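Local coordinates for protein DNA gyrase, B subunit, truncated (PDB 3CWV) that probably catalyses ATP-dependent breakage, passage and rejoining of double-stranded DNA, as a member of the type II topoisomerase GyrB family, at residues Asn14-Pro19 / Ala161-Val166; Gly30-Val35 / Ala172-Arg177; Tyr36-Val41 / Val155-Asp160; Ala85-Arg90 / Leu102-Ala107. All coordinates share one frame; numbering follows the deposited sequence. Where two conformers were deposited one is given.

Contact 1: residues Asn14-Pro19 / Ala161-Val166; sequences NVRKRP and ATIFEV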
loop_
_atom_site.group_PDB
_atom_site.type_symbol
_atom_site.label_atom_id
_atom_site.label_comp_id
_atom_site.label_asym_id
_atom_site.label_seq_id
_atom_site.Cartn_x
_atom_site.Cartn_y
_atom_site.Cartn_z
ATOM N N ASN A 14 1.733 25.734 -7.959
ATOM C CA ASN A 14 1.753 24.889 -9.157
ATOM C C ASN A 14 0.744 23.765 -9.085
ATOM O O ASN A 14 0.046 23.480 -10.060
ATOM C CB ASN A 14 3.124 24.253 -9.368
ATOM C CG ASN A 14 4.152 25.245 -9.896
ATOM O OD1 ASN A 14 3.851 26.424 -10.114
ATOM N ND2 ASN A 14 5.373 24.766 -10.097
ATOM N N VAL A 15 0.668 23.110 -7.933
ATOM C CA VAL A 15 -0.327 22.046 -7.744
ATOM C C VAL A 15 -1.746 22.608 -7.770
ATOM O O VAL A 15 -2.637 22.023 -8.395
ATOM C CB VAL A 15 -0.081 21.270 -6.417
ATOM C CG1 VAL A 15 -1.182 20.253 -6.170
ATOM C CG2 VAL A 15 1.279 20.546 -6.477
ATOM N N ARG A 16 -1.963 23.723 -7.065
ATOM C CA ARG A 16 -3.314 24.314 -7.002
ATOM C C ARG A 16 -3.771 24.842 -8.370
ATOM O O ARG A 16 -4.972 24.948 -8.611
ATOM C CB ARG A 16 -3.379 25.453 -5.996
ATOM C CG ARG A 16 -3.229 24.954 -4.533
ATOM C CD ARG A 16 -3.477 26.090 -3.520
ATOM N NE ARG A 16 -4.838 26.648 -3.568
ATOM C CZ ARG A 16 -5.889 26.248 -2.865
ATOM N NH1 ARG A 16 -5.849 25.173 -2.061
ATOM N NH2 ARG A 16 -7.043 26.901 -3.030
ATOM N N LYS A 17 -2.819 25.187 -9.224
ATOM C CA LYS A 17 -3.154 25.735 -10.554
ATOM C C LYS A 17 -3.688 24.674 -11.509
ATOM O O LYS A 17 -4.590 24.945 -12.302
ATOM C CB LYS A 17 -1.957 26.442 -11.164
ATOM C CG LYS A 17 -2.386 27.454 -12.285
ATOM C CD LYS A 17 -1.279 27.685 -13.256
ATOM C CE LYS A 17 -1.775 28.592 -14.433
ATOM N NZ LYS A 17 -0.544 29.048 -15.133
ATOM N N ARG A 18 -3.153 23.456 -11.423
ATOM C CA ARG A 18 -3.622 22.343 -12.262
ATOM C C ARG A 18 -3.789 21.055 -11.435
ATOM O O ARG A 18 -3.052 20.102 -11.624
ATOM C CB ARG A 18 -2.648 22.116 -13.437
ATOM C CG ARG A 18 -2.276 23.404 -14.158
ATOM C CD ARG A 18 -1.691 23.139 -15.534
ATOM N NE ARG A 18 -2.754 22.939 -16.521
ATOM C CZ ARG A 18 -2.543 22.783 -17.819
ATOM N NH1 ARG A 18 -1.303 22.800 -18.299
ATOM N NH2 ARG A 18 -3.575 22.612 -18.631
ATOM N N PRO A 19 -4.785 21.036 -10.516
ATOM C CA PRO A 19 -4.957 19.952 -9.550
ATOM C C PRO A 19 -5.072 18.583 -10.176
ATOM O O PRO A 19 -4.451 17.668 -9.679
ATOM C CB PRO A 19 -6.263 20.297 -8.828
ATOM C CG PRO A 19 -6.538 21.716 -9.110
ATOM C CD PRO A 19 -5.819 22.076 -10.380
ATOM N N ALA A 161 -13.102 22.846 -1.037
ATOM C CA ALA A 161 -14.418 22.862 -1.698
ATOM C C ALA A 161 -14.497 23.742 -2.952
ATOM O O ALA A 161 -15.451 23.633 -3.720
ATOM C CB ALA A 161 -15.499 23.281 -0.700
ATOM N N THR A 162 -13.532 24.626 -3.154
ATOM C CA THR A 162 -13.488 25.431 -4.383
ATOM C C THR A 162 -12.811 24.664 -5.536
ATOM O O THR A 162 -12.832 25.106 -6.677
ATOM C CB THR A 162 -12.780 26.815 -4.209
ATOM O OG1 THR A 162 -11.385 26.644 -3.894
ATOM C CG2 THR A 162 -13.438 27.645 -3.108
ATOM N N ILE A 163 -12.215 23.520 -5.221
ATOM C CA ILE A 163 -11.456 22.771 -6.219
ATOM C C ILE A 163 -12.210 21.513 -6.609
ATOM O O ILE A 163 -12.357 21.203 -7.790
ATOM C CB ILE A 163 -10.034 22.396 -5.688
ATOM C CG1 ILE A 163 -9.193 23.659 -5.457
ATOM C CG2 ILE A 163 -9.325 21.384 -6.644
ATOM C CD1 ILE A 163 -7.750 23.407 -4.956
ATOM N N PHE A 164 -12.650 20.756 -5.619
ATOM C CA PHE A 164 -13.249 19.457 -5.887
ATOM C C PHE A 164 -14.741 19.512 -6.123
ATOM O O PHE A 164 -15.444 20.283 -5.482
ATOM C CB PHE A 164 -12.926 18.460 -4.790
ATOM C CG PHE A 164 -11.484 18.094 -4.777
ATOM C CD1 PHE A 164 -11.007 17.107 -5.652
ATOM C CD2 PHE A 164 -10.585 18.804 -3.974
ATOM C CE1 PHE A 164 -9.639 16.812 -5.702
ATOM C CE2 PHE A 164 -9.218 18.512 -4.015
ATOM C CZ PHE A 164 -8.761 17.504 -4.876
ATOM N N GLU A 165 -15.188 18.674 -7.048
ATOM C CA GLU A 165 -16.579 18.650 -7.525
ATOM C C GLU A 165 -17.472 17.870 -6.585
ATOM O O GLU A 165 -18.662 18.129 -6.510
ATOM C CB GLU A 165 -16.618 18.003 -8.910
ATOM C CG GLU A 165 -17.953 18.081 -9.633
ATOM C CD GLU A 165 -18.100 17.041 -10.750
ATOM O OE1 GLU A 165 -17.794 15.831 -10.535
ATOM O OE2 GLU A 165 -18.552 17.438 -11.848
ATOM N N VAL A 166 -16.902 16.889 -5.878
ATOM C CA VAL A 166 -17.649 16.130 -4.881
ATOM C C VAL A 166 -16.769 16.086 -3.638
ATOM O O VAL A 166 -15.538 16.129 -3.747
ATOM C CB VAL A 166 -17.988 14.688 -5.361
ATOM C CG1 VAL A 166 -19.091 14.697 -6.444
ATOM C CG2 VAL A 166 -16.756 14.007 -5.903
#
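The backbones come closest where Pro19 CA and Ile163 CA lie 7.8 Å apart, so side chains alone bridge the gap between the end of helix 11-17 and the irregular loop 161-166. Ile163 supplies the middle of the contact with two separate branches. Its CG2 methyl packs against the Pro19 ring, 3.7 Å from Pro19 CG, and also lies over the rim of one face of its chain neighbour Phe164. The other branch leaves beside the backbone N and is fully extended at chi2 (-179°), which carries CD1 to one face of the Arg16 guanidinium. There Ile163 CD1 stands 3.7 Å above the plane, displaced toward the rim, and 3.9 Å from Arg16 NH1. Arg16 arrives roughly at a right angle to Ile163. The polar end of Arg16 is committed to other partners: NH2 forms a salt bridge with Asp160, and NH1 donates to Ala107 O. Thr162 OG1 is 4.4 Å from Arg16 NH2, and its hydrogen bond is to the second carboxylate oxygen of Asp160, so that one acid ties the arginine to the loop. With alanine in place of Ile163, CG1, CG2 and CD1 are gone; a gap would probably open beside the Pro19 ring and the guanidinium face lose its apolar cover. Around the contact, Val15 packs on Val104 and Ala107 of helix 102-107, Ile163 rests on Leu108 after that helix, and Phe164 reaches Leu34 of helix 28-47.

Contact 2: residues Gly30-Val35 / Ala172-Arg177; sequences GLHHLV and ARLSRR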
loop_
_atom_site.group_PDB
_atom_site.type_symbol
_atom_site.label_atom_id
_atom_site.label_comp_id
_atom_site.label_asym_id
_atom_site.label_seq_id
_atom_site.Cartn_x
_atom_site.Cartn_y
_atom_site.Cartn_z
ATOM N N GLY A 30 -10.041 11.769 -7.745
ATOM C CA GLY A 30 -8.988 12.630 -7.216
ATOM C C GLY A 30 -9.185 12.925 -5.752
ATOM O O GLY A 30 -8.212 12.996 -4.979
ATOM N N LEU A 31 -10.450 13.111 -5.366
ATOM C CA LEU A 31 -10.798 13.318 -3.960
ATOM C C LEU A 31 -10.285 12.177 -3.109
ATOM O O LEU A 31 -9.684 12.412 -2.073
ATOM C CB LEU A 31 -12.323 13.386 -3.770
ATOM C CG LEU A 31 -12.770 13.573 -2.320
ATOM C CD1 LEU A 31 -12.454 14.999 -1.823
ATOM C CD2 LEU A 31 -14.276 13.224 -2.136
ATOM N N HIS A 32 -10.549 10.936 -3.537
ATOM C CA HIS A 32 -10.091 9.775 -2.766
ATOM C C HIS A 32 -8.567 9.631 -2.803
ATOM O O HIS A 32 -7.947 9.208 -1.827
ATOM C CB HIS A 32 -10.783 8.507 -3.241
ATOM C CG HIS A 32 -12.230 8.486 -2.861
ATOM N ND1 HIS A 32 -12.684 7.929 -1.685
ATOM C CD2 HIS A 32 -13.299 9.077 -3.437
ATOM C CE1 HIS A 32 -13.990 8.126 -1.584
ATOM N NE2 HIS A 32 -14.389 8.817 -2.640
ATOM N N HIS A 33 -7.973 10.011 -3.922
ATOM C CA HIS A 33 -6.497 10.020 -4.013
ATOM C C HIS A 33 -5.781 10.865 -2.985
ATOM O O HIS A 33 -4.703 10.511 -2.535
ATOM C CB HIS A 33 -6.047 10.321 -5.424
ATOM C CG HIS A 33 -6.033 9.091 -6.270
ATOM N ND1 HIS A 33 -7.168 8.335 -6.482
ATOM C CD2 HIS A 33 -5.015 8.413 -6.846
ATOM C CE1 HIS A 33 -6.856 7.273 -7.205
ATOM N NE2 HIS A 33 -5.558 7.305 -7.452
ATOM N N LEU A 34 -6.410 11.942 -2.545
ATOM C CA LEU A 34 -5.812 12.732 -1.478
ATOM C C LEU A 34 -5.586 11.887 -0.239
ATOM O O LEU A 34 -4.565 12.032 0.455
ATOM C CB LEU A 34 -6.703 13.938 -1.141
ATOM C CG LEU A 34 -7.063 14.898 -2.279
ATOM C CD1 LEU A 34 -7.852 16.046 -1.630
ATOM C CD2 LEU A 34 -5.830 15.451 -3.010
ATOM N N VAL A 35 -6.539 11.021 0.061
ATOM C CA VAL A 35 -6.408 10.093 1.184
ATOM C C VAL A 35 -5.394 8.996 0.893
ATOM O O VAL A 35 -4.581 8.647 1.772
ATOM C CB VAL A 35 -7.759 9.404 1.516
ATOM C CG1 VAL A 35 -7.586 8.519 2.743
ATOM C CG2 VAL A 35 -8.811 10.471 1.804
ATOM N N ALA A 172 -16.537 2.800 2.765
ATOM C CA ALA A 172 -16.253 1.403 2.430
ATOM C C ALA A 172 -14.964 1.233 1.644
ATOM O O ALA A 172 -14.179 0.304 1.913
ATOM C CB ALA A 172 -17.434 0.775 1.651
ATOM N N ARG A 173 -14.734 2.078 0.639
ATOM C CA ARG A 173 -13.491 1.927 -0.128
ATOM C C ARG A 173 -12.237 2.359 0.658
ATOM O O ARG A 173 -11.177 1.768 0.499
ATOM C CB ARG A 173 -13.576 2.599 -1.508
ATOM C CG ARG A 173 -12.981 3.950 -1.621
ATOM C CD ARG A 173 -12.994 4.400 -3.066
ATOM N NE ARG A 173 -14.361 4.450 -3.574
ATOM C CZ ARG A 173 -14.759 5.209 -4.594
ATOM N NH1 ARG A 173 -13.884 5.967 -5.246
ATOM N NH2 ARG A 173 -16.035 5.207 -4.955
ATOM N N LEU A 174 -12.369 3.370 1.510
ATOM C CA LEU A 174 -11.293 3.750 2.431
ATOM C C LEU A 174 -10.958 2.626 3.426
ATOM O O LEU A 174 -9.772 2.317 3.619
ATOM C CB LEU A 174 -11.599 5.080 3.146
ATOM C CG LEU A 174 -11.730 6.340 2.264
ATOM C CD1 LEU A 174 -11.877 7.533 3.176
ATOM C CD2 LEU A 174 -10.533 6.520 1.276
ATOM N N SER A 175 -11.974 1.992 4.033
ATOM C CA SER A 175 -11.741 0.816 4.906
ATOM C C SER A 175 -11.072 -0.324 4.172
ATOM O O SER A 175 -10.160 -0.952 4.713
ATOM C CB SER A 175 -13.024 0.265 5.568
ATOM O OG SER A 175 -13.884 1.309 5.945
ATOM N N ARG A 176 -11.511 -0.608 2.944
ATOM C CA ARG A 176 -10.839 -1.627 2.133
ATOM C C ARG A 176 -9.362 -1.311 1.886
ATOM O O ARG A 176 -8.543 -2.209 1.901
ATOM C CB ARG A 176 -11.552 -1.852 0.797
ATOM C CG ARG A 176 -12.780 -2.758 0.900
ATOM C CD ARG A 176 -13.288 -3.163 -0.470
ATOM N NE ARG A 176 -13.796 -2.012 -1.216
ATOM C CZ ARG A 176 -15.030 -1.527 -1.093
ATOM N NH1 ARG A 176 -15.884 -2.089 -0.252
ATOM N NH2 ARG A 176 -15.404 -0.476 -1.809
ATOM N N ARG A 177 -9.020 -0.048 1.643
ATOM C CA ARG A 177 -7.617 0.303 1.402
ATOM C C ARG A 177 -6.804 0.115 2.685
ATOM O O ARG A 177 -5.625 -0.266 2.653
ATOM C CB ARG A 177 -7.489 1.736 0.872
ATOM C CG ARG A 177 -6.062 2.249 0.679
ATOM C CD ARG A 177 -5.311 1.602 -0.492
ATOM N NE ARG A 177 -5.999 1.800 -1.770
ATOM C CZ ARG A 177 -5.513 2.465 -2.822
ATOM N NH1 ARG A 177 -4.297 3.026 -2.802
ATOM N NH2 ARG A 177 -6.256 2.553 -3.916
#
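Arg173 and Leu174 meet His32 and Val35 where two helices of the GHKL-type ATPase domain, 28-47 and 171-184, lie side by side, their short segments crossing at -36° with axes 11.3 Å apart. That spacing is filled by side chains. The Arg173 guanidinium lies flat on the His32 imidazole, group centres 4.2 Å apart and planes 23° from parallel. Arg173 NH1 is over the ring face, shifted toward its rim, and Arg173 CD adds a CH-pi contact at 4.2 Å from the ring centroid. In the arginine chain a bend at chi3 (60°) accompanies the flat approach to the imidazole. Leu174 uses one methyl, CD2, for both its partners: it sits in the plane of the His32 ring at the edge, and meets Val35 CG1 tip to tip at 3.9 Å. Phe169 makes an edge-to-face contact with the same imidazole. Arg173 NH2 forms a salt bridge with Glu28, the first residue of helix 28-47. The arginine thus divides its chemistry, an ionic bond through NH2 and stacking through its face, and the nearby carboxylate probably offsets the cost of placing a positive group beside a buried ring.

Contact 3: residues Tyr36-Val41 / Val155-Asp160; sequences YFLLDV and VHFVPD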
loop_
_atom_site.group_PDB
_atom_site.type_symbol
_atom_site.label_atom_id
_atom_site.label_comp_id
_atom_site.label_asym_id
_atom_site.label_seq_id
_atom_site.Cartn_x
_atom_site.Cartn_y
_atom_site.Cartn_z
ATOM N N TYR A 36 -5.435 8.447 -0.321
ATOM C CA TYR A 36 -4.494 7.373 -0.697
ATOM C C TYR A 36 -3.045 7.878 -0.617
ATOM O O TYR A 36 -2.145 7.112 -0.241
ATOM C CB TYR A 36 -4.778 6.853 -2.114
ATOM C CG TYR A 36 -6.170 6.241 -2.301
ATOM C CD1 TYR A 36 -6.875 5.671 -1.233
ATOM C CD2 TYR A 36 -6.759 6.213 -3.567
ATOM C CE1 TYR A 36 -8.154 5.093 -1.435
ATOM C CE2 TYR A 36 -8.034 5.661 -3.769
ATOM C CZ TYR A 36 -8.707 5.106 -2.708
ATOM O OH TYR A 36 -9.948 4.572 -2.914
ATOM N N PHE A 37 -2.814 9.146 -0.976
ATOM C CA PHE A 37 -1.453 9.718 -0.864
ATOM C C PHE A 37 -0.964 9.686 0.595
ATOM O O PHE A 37 0.217 9.386 0.874
ATOM C CB PHE A 37 -1.365 11.166 -1.402
ATOM C CG PHE A 37 -1.684 11.326 -2.895
ATOM C CD1 PHE A 37 -1.474 10.294 -3.794
ATOM C CD2 PHE A 37 -2.146 12.554 -3.373
ATOM C CE1 PHE A 37 -1.739 10.476 -5.192
ATOM C CE2 PHE A 37 -2.413 12.744 -4.735
ATOM C CZ PHE A 37 -2.208 11.703 -5.645
ATOM N N LEU A 38 -1.839 10.054 1.532
ATOM C CA LEU A 38 -1.498 9.928 2.977
ATOM C C LEU A 38 -1.194 8.490 3.411
ATOM O O LEU A 38 -0.176 8.222 4.067
ATOM C CB LEU A 38 -2.585 10.538 3.875
ATOM C CG LEU A 38 -2.449 12.000 4.271
ATOM C CD1 LEU A 38 -3.703 12.406 5.038
ATOM C CD2 LEU A 38 -1.176 12.242 5.162
ATOM N N LEU A 39 -2.091 7.562 3.112
ATOM C CA LEU A 39 -1.837 6.136 3.362
ATOM C C LEU A 39 -0.517 5.627 2.757
ATOM O O LEU A 39 0.192 4.818 3.387
ATOM C CB LEU A 39 -3.017 5.274 2.840
ATOM C CG LEU A 39 -4.297 5.497 3.668
ATOM C CD1 LEU A 39 -5.511 4.836 2.975
ATOM C CD2 LEU A 39 -4.117 4.951 5.057
ATOM N N ASP A 40 -0.173 6.106 1.555
ATOM C CA ASP A 40 1.103 5.721 0.920
ATOM C C ASP A 40 2.331 6.216 1.736
ATOM O O ASP A 40 3.380 5.546 1.780
ATOM C CB ASP A 40 1.207 6.255 -0.503
ATOM C CG ASP A 40 0.291 5.513 -1.521
ATOM O OD1 ASP A 40 -0.280 4.446 -1.212
ATOM O OD2 ASP A 40 0.157 6.042 -2.650
ATOM N N VAL A 41 2.219 7.408 2.322
ATOM C CA VAL A 41 3.250 7.913 3.245
ATOM C C VAL A 41 3.483 6.935 4.412
ATOM O O VAL A 41 4.633 6.578 4.732
ATOM C CB VAL A 41 2.890 9.307 3.845
ATOM C CG1 VAL A 41 3.962 9.718 4.868
ATOM C CG2 VAL A 41 2.819 10.361 2.774
ATOM N N VAL A 155 -1.887 14.270 10.464
ATOM C CA VAL A 155 -2.150 15.240 9.413
ATOM C C VAL A 155 -3.672 15.249 9.275
ATOM O O VAL A 155 -4.256 14.220 9.017
ATOM C CB VAL A 155 -1.542 14.809 8.069
ATOM C CG1 VAL A 155 -1.966 15.778 6.950
ATOM C CG2 VAL A 155 -0.026 14.796 8.155
ATOM N N HIS A 156 -4.293 16.387 9.525
ATOM C CA HIS A 156 -5.762 16.496 9.443
ATOM C C HIS A 156 -6.018 17.529 8.361
ATOM O O HIS A 156 -5.434 18.593 8.414
ATOM C CB HIS A 156 -6.332 17.012 10.760
ATOM C CG HIS A 156 -7.785 17.380 10.683
ATOM N ND1 HIS A 156 -8.225 18.652 10.372
ATOM C CD2 HIS A 156 -8.897 16.628 10.841
ATOM C CE1 HIS A 156 -9.548 18.672 10.385
ATOM N NE2 HIS A 156 -9.978 17.456 10.679
ATOM N N PHE A 157 -6.902 17.246 7.398
ATOM C CA PHE A 157 -7.129 18.219 6.330
ATOM C C PHE A 157 -8.547 18.130 5.783
ATOM O O PHE A 157 -9.260 17.149 6.007
ATOM C CB PHE A 157 -6.102 18.086 5.180
ATOM C CG PHE A 157 -6.298 16.865 4.322
ATOM C CD1 PHE A 157 -6.950 16.962 3.101
ATOM C CD2 PHE A 157 -5.848 15.622 4.737
ATOM C CE1 PHE A 157 -7.147 15.813 2.298
ATOM C CE2 PHE A 157 -6.039 14.478 3.952
ATOM C CZ PHE A 157 -6.700 14.568 2.742
ATOM N N VAL A 158 -8.931 19.194 5.086
ATOM C CA VAL A 158 -10.235 19.322 4.457
ATOM C C VAL A 158 -10.017 19.615 2.967
ATOM O O VAL A 158 -9.521 20.678 2.602
ATOM C CB VAL A 158 -11.045 20.485 5.100
ATOM C CG1 VAL A 158 -12.455 20.574 4.479
ATOM C CG2 VAL A 158 -11.137 20.288 6.632
ATOM N N PRO A 159 -10.389 18.664 2.103
ATOM C CA PRO A 159 -10.262 18.896 0.663
ATOM C C PRO A 159 -10.931 20.214 0.324
ATOM O O PRO A 159 -12.022 20.497 0.829
ATOM C CB PRO A 159 -11.034 17.719 0.053
ATOM C CG PRO A 159 -10.789 16.598 1.068
ATOM C CD PRO A 159 -10.944 17.332 2.394
ATOM N N ASP A 160 -10.279 21.001 -0.525
ATOM C CA ASP A 160 -10.727 22.353 -0.830
ATOM C C ASP A 160 -12.032 22.307 -1.630
ATOM O O ASP A 160 -12.060 21.829 -2.789
ATOM C CB ASP A 160 -9.629 23.061 -1.632
ATOM C CG ASP A 160 -9.814 24.577 -1.682
ATOM O OD1 ASP A 160 -10.962 25.043 -1.898
ATOM O OD2 ASP A 160 -8.816 25.290 -1.449
#
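Leu38 spreads its two methyls over two residues of the strand, Val155 and Phe157. Its CD1 comes in at the edge of the Phe157 ring, near the ring plane, 3.3 Å from Phe157 CE2, which is tight for two carbons. The other methyl goes to Val155: Leu38 CD2 is 3.9 Å from Val155 CB and hardly farther from both of its methyls, and so rests on the whole branch point. The chi1 of Leu38, -91°, is well off the usual staggered value, consistent with a side chain adjusted to fit both neighbours. Phe157 CG lies between the backbone N and the carbonyl carbon (chi1 72°), the crowded position, and from there the ring presents its edge to Leu38. This is helix-on-sheet packing of the GHKL ATPase fold: helix 28-47 lies against strand 151-159, which is an inner strand of the eight-stranded sheet. Val155 and Phe157 point to the helix, while His156 between them points away and bonds Ser63. In the next shell Leu66 and Leu102 also touch Leu38, Leu106 packs on Val155, and Leu34, one helical turn earlier than Leu38, packs on Phe157. The strand itself is fixed by backbone hydrogen bonds on both flanks, Val155 with Leu66 and Phe157 with Ile64 toward strand 64-70, His156 with Gln113 and Val158 with Ser110 and Arg111 toward strand 109-118.

Contact 4: residues Ala85-Arg90 / Leu102-Ala107; sequences AGFLGR and LVVSLA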
loop_
_atom_site.group_PDB
_atom_site.type_symbol
_atom_site.label_atom_id
_atom_site.label_comp_id
_atom_site.label_asym_id
_atom_site.label_seq_id
_atom_site.Cartn_x
_atom_site.Cartn_y
_atom_site.Cartn_z
ATOM N N ALA A 85 9.529 20.153 -0.180
ATOM C CA ALA A 85 10.833 19.487 -0.133
ATOM C C ALA A 85 10.741 17.988 -0.456
ATOM O O ALA A 85 9.904 17.264 0.101
ATOM C CB ALA A 85 11.518 19.715 1.268
ATOM N N GLY A 86 11.606 17.507 -1.356
ATOM C CA GLY A 86 11.666 16.096 -1.684
ATOM C C GLY A 86 10.652 15.631 -2.727
ATOM O O GLY A 86 10.694 14.494 -3.187
ATOM N N PHE A 87 9.731 16.509 -3.053
ATOM C CA PHE A 87 8.648 16.200 -3.998
ATOM C C PHE A 87 9.213 15.851 -5.387
ATOM O O PHE A 87 10.092 16.557 -5.900
ATOM C CB PHE A 87 7.700 17.401 -4.084
ATOM C CG PHE A 87 6.479 17.175 -4.958
ATOM C CD1 PHE A 87 5.661 16.059 -4.773
ATOM C CD2 PHE A 87 6.146 18.092 -5.929
ATOM C CE1 PHE A 87 4.504 15.854 -5.571
ATOM C CE2 PHE A 87 5.014 17.886 -6.742
ATOM C CZ PHE A 87 4.201 16.764 -6.542
ATOM N N LEU A 88 8.720 14.746 -5.948
ATOM C CA LEU A 88 9.158 14.235 -7.239
ATOM C C LEU A 88 10.681 14.026 -7.284
ATOM O O LEU A 88 11.323 14.374 -8.279
ATOM C CB LEU A 88 8.699 15.174 -8.358
ATOM C CG LEU A 88 7.177 15.422 -8.441
ATOM C CD1 LEU A 88 6.869 16.377 -9.586
ATOM C CD2 LEU A 88 6.438 14.128 -8.634
ATOM N N GLY A 89 11.252 13.503 -6.187
ATOM C CA GLY A 89 12.695 13.226 -6.103
ATOM C C GLY A 89 13.649 14.391 -5.877
ATOM O O GLY A 89 14.867 14.187 -5.783
ATOM N N ARG A 90 13.124 15.600 -5.761
ATOM C CA ARG A 90 13.981 16.777 -5.665
ATOM C C ARG A 90 13.955 17.482 -4.301
ATOM O O ARG A 90 12.957 18.087 -3.933
ATOM C CB ARG A 90 13.621 17.775 -6.760
ATOM C CG ARG A 90 13.971 17.305 -8.169
ATOM C CD ARG A 90 13.517 18.322 -9.217
ATOM N NE ARG A 90 14.175 19.618 -9.063
ATOM C CZ ARG A 90 13.569 20.726 -8.644
ATOM N NH1 ARG A 90 12.275 20.712 -8.346
ATOM N NH2 ARG A 90 14.256 21.856 -8.538
ATOM N N LEU A 102 2.523 13.620 -0.368
ATOM C CA LEU A 102 1.979 14.435 0.722
ATOM C C LEU A 102 1.666 15.903 0.392
ATOM O O LEU A 102 0.612 16.424 0.799
ATOM C CB LEU A 102 2.901 14.364 1.984
ATOM C CG LEU A 102 2.550 15.256 3.173
ATOM C CD1 LEU A 102 1.173 14.894 3.761
ATOM C CD2 LEU A 102 3.698 15.179 4.250
ATOM N N VAL A 103 2.582 16.600 -0.283
ATOM C CA VAL A 103 2.388 18.012 -0.536
ATOM C C VAL A 103 1.154 18.247 -1.434
ATOM O O VAL A 103 0.558 19.297 -1.365
ATOM C CB VAL A 103 3.612 18.684 -1.184
ATOM C CG1 VAL A 103 3.848 18.220 -2.635
ATOM C CG2 VAL A 103 3.449 20.252 -1.170
ATOM N N VAL A 104 0.786 17.254 -2.237
ATOM C CA VAL A 104 -0.444 17.399 -3.062
ATOM C C VAL A 104 -1.685 17.418 -2.178
ATOM O O VAL A 104 -2.555 18.248 -2.360
ATOM C CB VAL A 104 -0.531 16.307 -4.115
ATOM C CG1 VAL A 104 -1.826 16.468 -4.999
ATOM C CG2 VAL A 104 0.694 16.374 -4.989
ATOM N N SER A 105 -1.770 16.496 -1.222
ATOM C CA SER A 105 -2.918 16.461 -0.319
ATOM C C SER A 105 -3.015 17.756 0.456
ATOM O O SER A 105 -4.101 18.306 0.624
ATOM C CB SER A 105 -2.860 15.267 0.623
ATOM O OG SER A 105 -2.856 14.072 -0.126
ATOM N N LEU A 106 -1.881 18.240 0.944
ATOM C CA LEU A 106 -1.858 19.509 1.676
ATOM C C LEU A 106 -2.163 20.689 0.758
ATOM O O LEU A 106 -2.990 21.546 1.108
ATOM C CB LEU A 106 -0.472 19.744 2.310
ATOM C CG LEU A 106 -0.017 18.704 3.340
ATOM C CD1 LEU A 106 1.421 19.048 3.837
ATOM C CD2 LEU A 106 -0.991 18.602 4.473
ATOM N N ALA A 107 -1.515 20.743 -0.412
ATOM C CA ALA A 107 -1.758 21.855 -1.353
ATOM C C ALA A 107 -3.238 21.990 -1.713
ATOM O O ALA A 107 -3.743 23.104 -1.890
ATOM C CB ALA A 107 -0.932 21.675 -2.693
#
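Val103 meets Phe87 first, its CG1 methyl over one face of the ring, 3.7 Å from the centroid and 17° off the normal, a CH-pi contact. A chi1 of 69° sets that methyl between the backbone N and the carbonyl carbon, pointing at the aromatic. The nearest ring atom is Phe87 CD1, 3.5 Å from Val103 CG1. Val104 adds its CG2, which approaches the far end of the ring obliquely and lies 3.9 Å from Phe87 CZ. Next, Ser105 gives its hydroxyl to Leu34 O of helix 28-47, and Ala107 closes the helical turn with its N bonded to Val103 O. The ring's opposite face is covered by Leu88 CG, 3.6 Å above the plane, so Phe87 is sandwiched between its own loop and the helix. Were Phe87 replaced by alanine, Val103 CG1 and Val104 CG2 would probably be left without the ring they pack on, as would Leu88 CG on its other face. Residues 87-90 form a type I' beta-turn, with Arg90 N bonded to Phe87 O and positive phi at Leu88 and Gly89. By its place in sequence between helices 75-82 and 102-107, the loop probably corresponds to part of the ATP lid of GyrB relatives.

Overall arrangement
The four contacts lie around the eight-stranded sheet of the GHKL-type domain. Helix 28-47 is shared by contacts 2 and 3, whose centres are about 10 Å apart, and strand 151-159 of contact 3 leads through the loop of contact 1 to helix 171-184 of contact 2. Contact 4, about 12 Å from contact 3 and 15 Å from contact 1 by centres, has its helix 102-107 against Val15 and Arg16 of contact 1 and Phe37 and Leu38 of contact 3. Contacts 3 and 4 fall within the sequence span bridged by contact 1, whereas contacts 1 and 2 interleave. Contacts 1 to 3 join early helices to much later segments of this probable nucleotide-binding domain; contact 4 closes locally.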